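Local structure of glycoside Hydrolase (5T99) at residues F30-K42 / D51-W63. The protein probably hydrolyses terminal beta-galactosidic linkages of agarose-derived sugars, as a family 2 glycoside hydrolase with a galacto-isofagomine-binding pocket. Numbering follows the deposited sequence.
Sequences FNENWRFFKGEIK and DDSWRKLNLPHDW
Antiparallel strands 34-38 and 55-57 form one margin of a six-stranded sheet in the family 2 sugar-binding domain. W34 and L57 exchange two backbone bonds (W34 N to L57 O, 3.1 Å), whereas F36 N to R55 O (3.0 Å) is returned only weakly by R55 N; R35 with K56 is the non-hydrogen-bonded pair between. N58 OD1 accepts a hydrogen bond from N33 N at 3.0 Å, nearly straight at 175°. R35 bends at chi2 (-71°), bringing its guanidinium against the backbone carbonyls of 51-54: NH1 donates to W54 O at 3.1 Å, in the guanidinium plane, and weakly to D52 O, while D51 O and K56 CG cover opposite faces. R35 NH2 makes a long salt bridge to D52 OD2 at 3.8 Å. Replacing R35 by an alanine is likely to leave W54 O and D52 OD2 without these partners. Two CH-pi contacts follow: F37 CB lies 3.6 Å from the W54 six-membered centroid, L59 CD1 3.5 Å from the W34 five-membered one. The H61 edge meets the F36 face, planes at 69°. Strand 55-57 is an edge strand; 34-38 also pairs with 86-93, where R89 salt-bridges D51 and W87 packs on W54.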
ATOM      1  N   PHE A  30       1.873  -4.400 -22.012  1.00 25.04           N
ATOM      2  CA  PHE A  30       0.884  -5.024 -22.873  1.00 24.48           C
ATOM      3  C   PHE A  30      -0.530  -4.627 -22.425  1.00 24.19           C
ATOM      4  O   PHE A  30      -1.493  -5.327 -22.719  1.00 24.28           O
ATOM      5  CB  PHE A  30       1.069  -6.552 -22.827  1.00 24.22           C
ATOM      6  CG  PHE A  30       0.591  -7.275 -24.067  1.00 24.04           C
ATOM      7  CD1 PHE A  30       1.121  -6.964 -25.325  1.00 23.52           C
ATOM      8  CD2 PHE A  30      -0.354  -8.292 -23.976  1.00 23.73           C
ATOM      9  CE1 PHE A  30       0.699  -7.639 -26.464  1.00 23.79           C
ATOM     10  CE2 PHE A  30      -0.780  -8.971 -25.114  1.00 23.99           C
ATOM     11  CZ  PHE A  30      -0.255  -8.645 -26.360  1.00 23.89           C
ATOM     12  N   ASN A  31      -0.644  -3.475 -21.762  1.00 24.18           N
ATOM     13  CA  ASN A  31      -1.895  -2.998 -21.165  1.00 23.98           C
ATOM     14  C   ASN A  31      -2.888  -2.393 -22.154  1.00 25.24           C
ATOM     15  O   ASN A  31      -4.075  -2.276 -21.841  1.00 25.88           O
ATOM     16  CB  ASN A  31      -1.597  -1.913 -20.118  1.00 22.93           C
ATOM     17  CG  ASN A  31      -1.022  -2.465 -18.830  1.00 22.31           C
ATOM     18  OD1 ASN A  31      -0.992  -3.669 -18.599  1.00 22.62           O
ATOM     19  ND2 ASN A  31      -0.575  -1.574 -17.973  1.00 21.72           N
ATOM     20  N   GLU A  32      -2.411  -1.974 -23.320  1.00 25.97           N
ATOM     21  CA  GLU A  32      -3.225  -1.161 -24.206  1.00 26.54           C
ATOM     22  C   GLU A  32      -4.104  -2.046 -25.083  1.00 26.41           C
ATOM     23  O   GLU A  32      -3.706  -3.151 -25.469  1.00 26.57           O
ATOM     24  CB  GLU A  32      -2.350  -0.236 -25.071  1.00 27.55           C
ATOM     25  CG  GLU A  32      -1.727   0.944 -24.320  1.00 28.16           C
ATOM     26  CD  GLU A  32      -0.668   0.523 -23.303  1.00 29.31           C
ATOM     27  OE1 GLU A  32      -0.765   0.964 -22.135  1.00 29.16           O
ATOM     28  OE2 GLU A  32       0.247  -0.264 -23.664  1.00 29.35           O
ATOM     29  N   ASN A  33      -5.305  -1.542 -25.368  1.00 26.11           N
ATOM     30  CA  ASN A  33      -6.210  -2.078 -26.396  1.00 25.92           C
ATOM     31  C   ASN A  33      -6.766  -3.470 -26.094  1.00 24.60           C
ATOM     32  O   ASN A  33      -6.540  -4.411 -26.847  1.00 23.47           O
ATOM     33  CB  ASN A  33      -5.555  -2.030 -27.791  1.00 27.09           C
ATOM     34  CG  ASN A  33      -5.111  -0.626 -28.181  1.00 27.20           C
ATOM     35  OD1 ASN A  33      -5.882   0.324 -28.112  1.00 27.51           O
ATOM     36  ND2 ASN A  33      -3.860  -0.496 -28.590  1.00 27.16           N
ATOM     37  N   TRP A  34      -7.502  -3.571 -24.992  1.00 24.17           N
ATOM     38  CA  TRP A  34      -8.254  -4.771 -24.663  1.00 25.67           C
ATOM     39  C   TRP A  34      -9.751  -4.561 -24.881  1.00 26.88           C
ATOM     40  O   TRP A  34     -10.233  -3.426 -24.981  1.00 26.85           O
ATOM     41  CB  TRP A  34      -8.021  -5.188 -23.201  1.00 25.28           C
ATOM     42  CG  TRP A  34      -6.653  -5.699 -22.909  1.00 24.89           C
ATOM     43  CD1 TRP A  34      -5.513  -4.959 -22.788  1.00 24.75           C
ATOM     44  CD2 TRP A  34      -6.276  -7.060 -22.656  1.00 24.87           C
ATOM     45  NE1 TRP A  34      -4.444  -5.775 -22.491  1.00 24.57           N
ATOM     46  CE2 TRP A  34      -4.882  -7.070 -22.410  1.00 24.35           C
ATOM     47  CE3 TRP A  34      -6.975  -8.272 -22.635  1.00 24.20           C
ATOM     48  CZ2 TRP A  34      -4.177  -8.243 -22.135  1.00 24.38           C
ATOM     49  CZ3 TRP A  34      -6.270  -9.442 -22.368  1.00 24.98           C
ATOM     50  CH2 TRP A  34      -4.883  -9.417 -22.119  1.00 24.49           C
ATOM     51  N   ARG A  35     -10.464  -5.685 -24.939  1.00 28.08           N
ATOM     52  CA  ARG A  35     -11.928  -5.736 -24.886  1.00 29.38           C
ATOM     53  C   ARG A  35     -12.355  -6.367 -23.560  1.00 30.46           C
ATOM     54  O   ARG A  35     -11.751  -7.370 -23.131  1.00 30.51           O
ATOM     55  CB  ARG A  35     -12.459  -6.586 -26.033  1.00 30.03           C
ATOM     56  CG  ARG A  35     -12.042  -6.101 -27.413  1.00 30.57           C
ATOM     57  CD  ARG A  35     -12.754  -4.811 -27.761  1.00 30.43           C
ATOM     58  NE  ARG A  35     -12.632  -4.542 -29.189  1.00 31.33           N
ATOM     59  CZ  ARG A  35     -13.545  -3.943 -29.962  1.00 31.42           C
ATOM     60  NH1 ARG A  35     -14.725  -3.527 -29.483  1.00 30.74           N
ATOM     61  NH2 ARG A  35     -13.269  -3.761 -31.255  1.00 31.17           N
ATOM     62  N   PHE A  36     -13.377  -5.784 -22.922  1.00 30.72           N
ATOM     63  CA  PHE A  36     -13.924  -6.276 -21.645  1.00 30.96           C
ATOM     64  C   PHE A  36     -15.438  -6.517 -21.731  1.00 31.47           C
ATOM     65  O   PHE A  36     -16.168  -5.762 -22.380  1.00 29.98           O
ATOM     66  CB  PHE A  36     -13.617  -5.292 -20.502  1.00 30.60           C
ATOM     67  CG  PHE A  36     -14.304  -5.624 -19.188  1.00 30.74           C
ATOM     68  CD1 PHE A  36     -13.934  -6.755 -18.452  1.00 30.44           C
ATOM     69  CD2 PHE A  36     -15.313  -4.802 -18.680  1.00 30.45           C
ATOM     70  CE1 PHE A  36     -14.554  -7.062 -17.248  1.00 29.97           C
ATOM     71  CE2 PHE A  36     -15.938  -5.104 -17.475  1.00 30.39           C
ATOM     72  CZ  PHE A  36     -15.555  -6.234 -16.757  1.00 30.80           C
ATOM     73  N   PHE A  37     -15.882  -7.576 -21.061  1.00 31.95           N
ATOM     74  CA  PHE A  37     -17.294  -7.884 -20.902  1.00 33.44           C
ATOM     75  C   PHE A  37     -17.541  -8.455 -19.502  1.00 33.24           C
ATOM     76  O   PHE A  37     -16.984  -9.497 -19.153  1.00 31.06           O
ATOM     77  CB  PHE A  37     -17.747  -8.884 -21.978  1.00 34.13           C
ATOM     78  CG  PHE A  37     -19.205  -9.236 -21.898  1.00 34.88           C
ATOM     79  CD1 PHE A  37     -19.622 -10.404 -21.258  1.00 34.96           C
ATOM     80  CD2 PHE A  37     -20.172  -8.385 -22.444  1.00 34.76           C
ATOM     81  CE1 PHE A  37     -20.975 -10.723 -21.175  1.00 36.47           C
ATOM     82  CE2 PHE A  37     -21.524  -8.702 -22.367  1.00 35.46           C
ATOM     83  CZ  PHE A  37     -21.927  -9.874 -21.736  1.00 36.33           C
ATOM     84  N   LYS A  38     -18.368  -7.759 -18.717  1.00 34.22           N
ATOM     85  CA  LYS A  38     -18.822  -8.235 -17.411  1.00 35.29           C
ATOM     86  C   LYS A  38     -20.001  -9.194 -17.585  1.00 36.20           C
ATOM     87  O   LYS A  38     -21.056  -8.775 -18.024  1.00 37.29           O
ATOM     88  CB  LYS A  38     -19.249  -7.053 -16.540  1.00 36.54           C
ATOM     89  CG  LYS A  38     -19.661  -7.431 -15.126  1.00 39.36           C
ATOM     90  CD  LYS A  38     -20.020  -6.205 -14.309  1.00 41.96           C
ATOM     91  CE  LYS A  38     -20.460  -6.603 -12.905  1.00 44.81           C
ATOM     92  NZ  LYS A  38     -21.135  -5.481 -12.198  1.00 44.45           N
ATOM     93  N   GLY A  39     -19.814 -10.467 -17.237  1.00 37.68           N
ATOM     94  CA  GLY A  39     -20.872 -11.493 -17.306  1.00 37.86           C
ATOM     95  C   GLY A  39     -20.432 -12.747 -18.048  1.00 39.30           C
ATOM     96  O   GLY A  39     -19.437 -12.726 -18.784  1.00 41.14           O
ATOM     97  N   GLU A  40     -21.149 -13.852 -17.850  0.50 39.63           N
ATOM     98  CA  GLU A  40     -20.815 -15.105 -18.531  0.50 40.01           C
ATOM     99  C   GLU A  40     -21.317 -15.055 -19.967  0.50 40.82           C
ATOM    100  O   GLU A  40     -22.373 -14.488 -20.251  0.50 38.95           O
ATOM    101  CB  GLU A  40     -21.395 -16.324 -17.804  0.50 39.98           C
ATOM    102  CG  GLU A  40     -20.997 -17.674 -18.405  0.50 39.06           C
ATOM    103  CD  GLU A  40     -19.492 -17.932 -18.402  0.50 38.15           C
ATOM    104  OE1 GLU A  40     -18.776 -17.378 -19.264  0.50 36.32           O
ATOM    105  OE2 GLU A  40     -19.026 -18.717 -17.549  0.50 37.20           O
ATOM    106  N   ILE A  41     -20.523 -15.631 -20.862  1.00 42.28           N
ATOM    107  CA  ILE A  41     -20.868 -15.768 -22.283  1.00 44.19           C
ATOM    108  C   ILE A  41     -20.100 -16.970 -22.841  1.00 44.17           C
ATOM    109  O   ILE A  41     -18.921 -17.164 -22.520  1.00 46.92           O
ATOM    110  CB  ILE A  41     -20.613 -14.465 -23.091  1.00 47.99           C
ATOM    111  CG1 ILE A  41     -20.886 -14.680 -24.590  1.00 50.32           C
ATOM    112  CG2 ILE A  41     -19.199 -13.933 -22.875  1.00 48.92           C
ATOM    113  CD1 ILE A  41     -21.224 -13.413 -25.355  1.00 51.67           C
ATOM    114  N   LYS A  42     -20.780 -17.783 -23.647  1.00 43.08           N
ATOM    115  CA  LYS A  42     -20.220 -19.045 -24.152  1.00 42.33           C
ATOM    116  C   LYS A  42     -19.175 -18.795 -25.240  1.00 40.01           C
ATOM    117  O   LYS A  42     -19.316 -17.863 -26.032  1.00 38.90           O
ATOM    118  CB  LYS A  42     -21.335 -19.948 -24.704  1.00 42.67           C
ATOM    119  N   ASP A  51     -16.152 -10.107 -30.618  1.00 35.76           N
ATOM    120  CA  ASP A  51     -16.123  -9.197 -29.459  1.00 34.89           C
ATOM    121  C   ASP A  51     -16.231  -7.722 -29.858  1.00 35.55           C
ATOM    122  O   ASP A  51     -15.774  -6.843 -29.120  1.00 35.24           O
ATOM    123  CB  ASP A  51     -14.855  -9.445 -28.608  1.00 33.86           C
ATOM    124  CG  ASP A  51     -13.540  -9.222 -29.379  1.00 32.80           C
ATOM    125  OD1 ASP A  51     -13.530  -8.753 -30.540  1.00 30.51           O
ATOM    126  OD2 ASP A  51     -12.494  -9.555 -28.802  1.00 32.45           O
ATOM    127  N   ASP A  52     -16.848  -7.448 -31.010  1.00 37.72           N
ATOM    128  CA  ASP A  52     -16.934  -6.077 -31.538  1.00 38.20           C
ATOM    129  C   ASP A  52     -17.858  -5.162 -30.710  1.00 37.57           C
ATOM    130  O   ASP A  52     -17.672  -3.946 -30.692  1.00 39.15           O
ATOM    131  CB  ASP A  52     -17.367  -6.099 -33.009  1.00 40.27           C
ATOM    132  CG  ASP A  52     -17.061  -4.794 -33.730  1.00 42.16           C
ATOM    133  OD1 ASP A  52     -18.023  -4.098 -34.131  1.00 43.98           O
ATOM    134  OD2 ASP A  52     -15.862  -4.461 -33.883  1.00 41.87           O
ATOM    135  N   SER A  53     -18.841  -5.738 -30.024  1.00 36.97           N
ATOM    136  CA  SER A  53     -19.723  -4.967 -29.132  1.00 37.79           C
ATOM    137  C   SER A  53     -19.095  -4.675 -27.762  1.00 37.27           C
ATOM    138  O   SER A  53     -19.572  -3.797 -27.046  1.00 37.30           O
ATOM    139  CB  SER A  53     -21.047  -5.712 -28.921  1.00 38.25           C
ATOM    140  OG  SER A  53     -20.821  -6.980 -28.312  1.00 39.28           O
ATOM    141  N   TRP A  54     -18.050  -5.430 -27.398  1.00 36.97           N
ATOM    142  CA  TRP A  54     -17.415  -5.339 -26.075  1.00 35.34           C
ATOM    143  C   TRP A  54     -16.770  -3.970 -25.860  1.00 33.88           C
ATOM    144  O   TRP A  54     -16.196  -3.385 -26.780  1.00 34.30           O
ATOM    145  CB  TRP A  54     -16.345  -6.434 -25.894  1.00 35.23           C
ATOM    146  CG  TRP A  54     -16.862  -7.846 -25.747  1.00 34.88           C
ATOM    147  CD1 TRP A  54     -18.062  -8.336 -26.168  1.00 35.01           C
ATOM    148  CD2 TRP A  54     -16.164  -8.953 -25.161  1.00 35.33           C
ATOM    149  NE1 TRP A  54     -18.164  -9.669 -25.861  1.00 34.72           N
ATOM    150  CE2 TRP A  54     -17.018 -10.074 -25.239  1.00 34.54           C
ATOM    151  CE3 TRP A  54     -14.904  -9.102 -24.557  1.00 35.68           C
ATOM    152  CZ2 TRP A  54     -16.653 -11.335 -24.746  1.00 35.73           C
ATOM    153  CZ3 TRP A  54     -14.536 -10.360 -24.067  1.00 35.13           C
ATOM    154  CH2 TRP A  54     -15.410 -11.458 -24.165  1.00 35.93           C
ATOM    155  N   ARG A  55     -16.878  -3.471 -24.636  1.00 33.27           N
ATOM    156  CA  ARG A  55     -16.277  -2.198 -24.238  1.00 33.88           C
ATOM    157  C   ARG A  55     -14.762  -2.198 -24.489  1.00 33.98           C
ATOM    158  O   ARG A  55     -14.113  -3.237 -24.395  1.00 34.01           O
ATOM    159  CB  ARG A  55     -16.580  -1.970 -22.767  1.00 33.72           C
ATOM    160  CG  ARG A  55     -15.986  -0.732 -22.133  1.00 35.26           C
ATOM    161  CD  ARG A  55     -16.377  -0.729 -20.664  1.00 36.76           C
ATOM    162  NE  ARG A  55     -15.422  -0.027 -19.817  1.00 37.17           N
ATOM    163  CZ  ARG A  55     -15.464  -0.022 -18.482  1.00 37.85           C
ATOM    164  NH1 ARG A  55     -16.420  -0.690 -17.821  1.00 37.96           N
ATOM    165  NH2 ARG A  55     -14.539   0.645 -17.799  1.00 36.54           N
ATOM    166  N   LYS A  56     -14.216  -1.036 -24.832  1.00 34.58           N
ATOM    167  CA  LYS A  56     -12.779  -0.890 -25.087  1.00 34.56           C
ATOM    168  C   LYS A  56     -12.110  -0.119 -23.953  1.00 33.46           C
ATOM    169  O   LYS A  56     -12.567   0.964 -23.567  1.00 31.54           O
ATOM    170  CB  LYS A  56     -12.539  -0.196 -26.429  1.00 35.91           C
ATOM    171  CG  LYS A  56     -12.643  -1.153 -27.604  1.00 38.01           C
ATOM    172  CD  LYS A  56     -12.562  -0.443 -28.939  1.00 39.49           C
ATOM    173  CE  LYS A  56     -13.869   0.265 -29.268  1.00 40.55           C
ATOM    174  NZ  LYS A  56     -13.847   0.790 -30.660  1.00 41.26           N
ATOM    175  N   LEU A  57     -11.022  -0.684 -23.437  1.00 33.23           N
ATOM    176  CA  LEU A  57     -10.308  -0.109 -22.302  1.00 33.12           C
ATOM    177  C   LEU A  57      -8.847  -0.545 -22.262  1.00 31.41           C
ATOM    178  O   LEU A  57      -8.460  -1.538 -22.895  1.00 31.94           O
ATOM    179  CB  LEU A  57     -11.026  -0.431 -20.978  1.00 35.29           C
ATOM    180  CG  LEU A  57     -11.151  -1.861 -20.412  1.00 38.38           C
ATOM    181  CD1 LEU A  57     -11.311  -2.921 -21.488  1.00 41.32           C
ATOM    182  CD2 LEU A  57      -9.991  -2.253 -19.513  1.00 39.83           C
ATOM    183  N   ASN A  58      -8.043   0.234 -21.534  1.00 29.07           N
ATOM    184  CA  ASN A  58      -6.662  -0.126 -21.196  1.00 27.39           C
ATOM    185  C   ASN A  58      -6.581  -0.617 -19.743  1.00 26.07           C
ATOM    186  O   ASN A  58      -7.263  -0.102 -18.863  1.00 24.51           O
ATOM    187  CB  ASN A  58      -5.717   1.064 -21.382  1.00 26.34           C
ATOM    188  CG  ASN A  58      -5.689   1.585 -22.810  1.00 26.62           C
ATOM    189  OD1 ASN A  58      -6.049   0.887 -23.770  1.00 25.45           O
ATOM    190  ND2 ASN A  58      -5.248   2.828 -22.959  1.00 26.39           N
ATOM    191  N   LEU A  59      -5.728  -1.615 -19.519  1.00 25.08           N
ATOM    192  CA  LEU A  59      -5.454  -2.147 -18.186  1.00 23.93           C
ATOM    193  C   LEU A  59      -4.431  -1.210 -17.532  1.00 23.26           C
ATOM    194  O   LEU A  59      -3.775  -0.454 -18.248  1.00 22.20           O
ATOM    195  CB  LEU A  59      -4.893  -3.574 -18.295  1.00 23.24           C
ATOM    196  CG  LEU A  59      -5.714  -4.572 -19.115  1.00 22.80           C
ATOM    197  CD1 LEU A  59      -5.012  -5.915 -19.161  1.00 22.55           C
ATOM    198  CD2 LEU A  59      -7.117  -4.714 -18.545  1.00 23.37           C
ATOM    199  N   PRO A  60      -4.277  -1.231 -16.205  1.00 22.56           N
ATOM    200  CA  PRO A  60      -5.038  -2.082 -15.269  1.00 22.74           C
ATOM    201  C   PRO A  60      -6.477  -1.619 -15.061  1.00 22.49           C
ATOM    202  O   PRO A  60      -6.788  -0.454 -15.296  1.00 22.36           O
ATOM    203  CB  PRO A  60      -4.242  -1.959 -13.968  1.00 22.34           C
ATOM    204  CG  PRO A  60      -3.584  -0.620 -14.049  1.00 22.16           C
ATOM    205  CD  PRO A  60      -3.462  -0.229 -15.498  1.00 21.78           C
ATOM    206  N   HIS A  61      -7.327  -2.536 -14.609  1.00 22.84           N
ATOM    207  CA  HIS A  61      -8.784  -2.323 -14.553  1.00 23.12           C
ATOM    208  C   HIS A  61      -9.435  -3.078 -13.381  1.00 22.13           C
ATOM    209  O   HIS A  61      -9.269  -4.299 -13.238  1.00 21.14           O
ATOM    210  CB  HIS A  61      -9.399  -2.778 -15.890  1.00 23.65           C
ATOM    211  CG  HIS A  61     -10.899  -2.743 -15.933  1.00 24.50           C
ATOM    212  ND1 HIS A  61     -11.627  -1.582 -15.776  1.00 25.49           N
ATOM    213  CD2 HIS A  61     -11.803  -3.722 -16.166  1.00 24.95           C
ATOM    214  CE1 HIS A  61     -12.915  -1.855 -15.887  1.00 26.24           C
ATOM    215  NE2 HIS A  61     -13.048  -3.149 -16.118  1.00 26.61           N
ATOM    216  N   ASP A  62     -10.165  -2.331 -12.560  1.00 21.35           N
ATOM    217  CA  ASP A  62     -11.029  -2.870 -11.510  1.00 21.62           C
ATOM    218  C   ASP A  62     -12.462  -2.598 -11.958  1.00 22.22           C
ATOM    219  O   ASP A  62     -12.901  -1.447 -11.926  1.00 22.72           O
ATOM    220  CB  ASP A  62     -10.718  -2.131 -10.201  1.00 21.77           C
ATOM    221  CG  ASP A  62     -11.531  -2.622  -8.998  1.00 21.99           C
ATOM    222  OD1 ASP A  62     -12.196  -3.695  -9.067  1.00 22.31           O
ATOM    223  OD2 ASP A  62     -11.467  -1.906  -7.962  1.00 20.25           O
ATOM    224  N   TRP A  63     -13.194  -3.623 -12.404  1.00 22.77           N
ATOM    225  CA  TRP A  63     -14.606  -3.412 -12.774  1.00 23.52           C
ATOM    226  C   TRP A  63     -15.524  -3.200 -11.561  1.00 24.55           C
ATOM    227  O   TRP A  63     -16.591  -2.625 -11.711  1.00 23.25           O
ATOM    228  CB  TRP A  63     -15.146  -4.515 -13.700  1.00 23.24           C
ATOM    229  CG  TRP A  63     -15.701  -5.754 -13.032  1.00 22.97           C
ATOM    230  CD1 TRP A  63     -16.818  -5.842 -12.239  1.00 22.56           C
ATOM    231  CD2 TRP A  63     -15.181  -7.083 -13.133  1.00 22.01           C
ATOM    232  NE1 TRP A  63     -17.008  -7.136 -11.841  1.00 22.31           N
ATOM    233  CE2 TRP A  63     -16.024  -7.922 -12.374  1.00 22.03           C
ATOM    234  CE3 TRP A  63     -14.082  -7.646 -13.792  1.00 21.89           C
ATOM    235  CZ2 TRP A  63     -15.807  -9.297 -12.254  1.00 22.00           C
ATOM    236  CZ3 TRP A  63     -13.865  -9.016 -13.679  1.00 21.98           C
ATOM    237  CH2 TRP A  63     -14.729  -9.827 -12.918  1.00 22.22           C
TER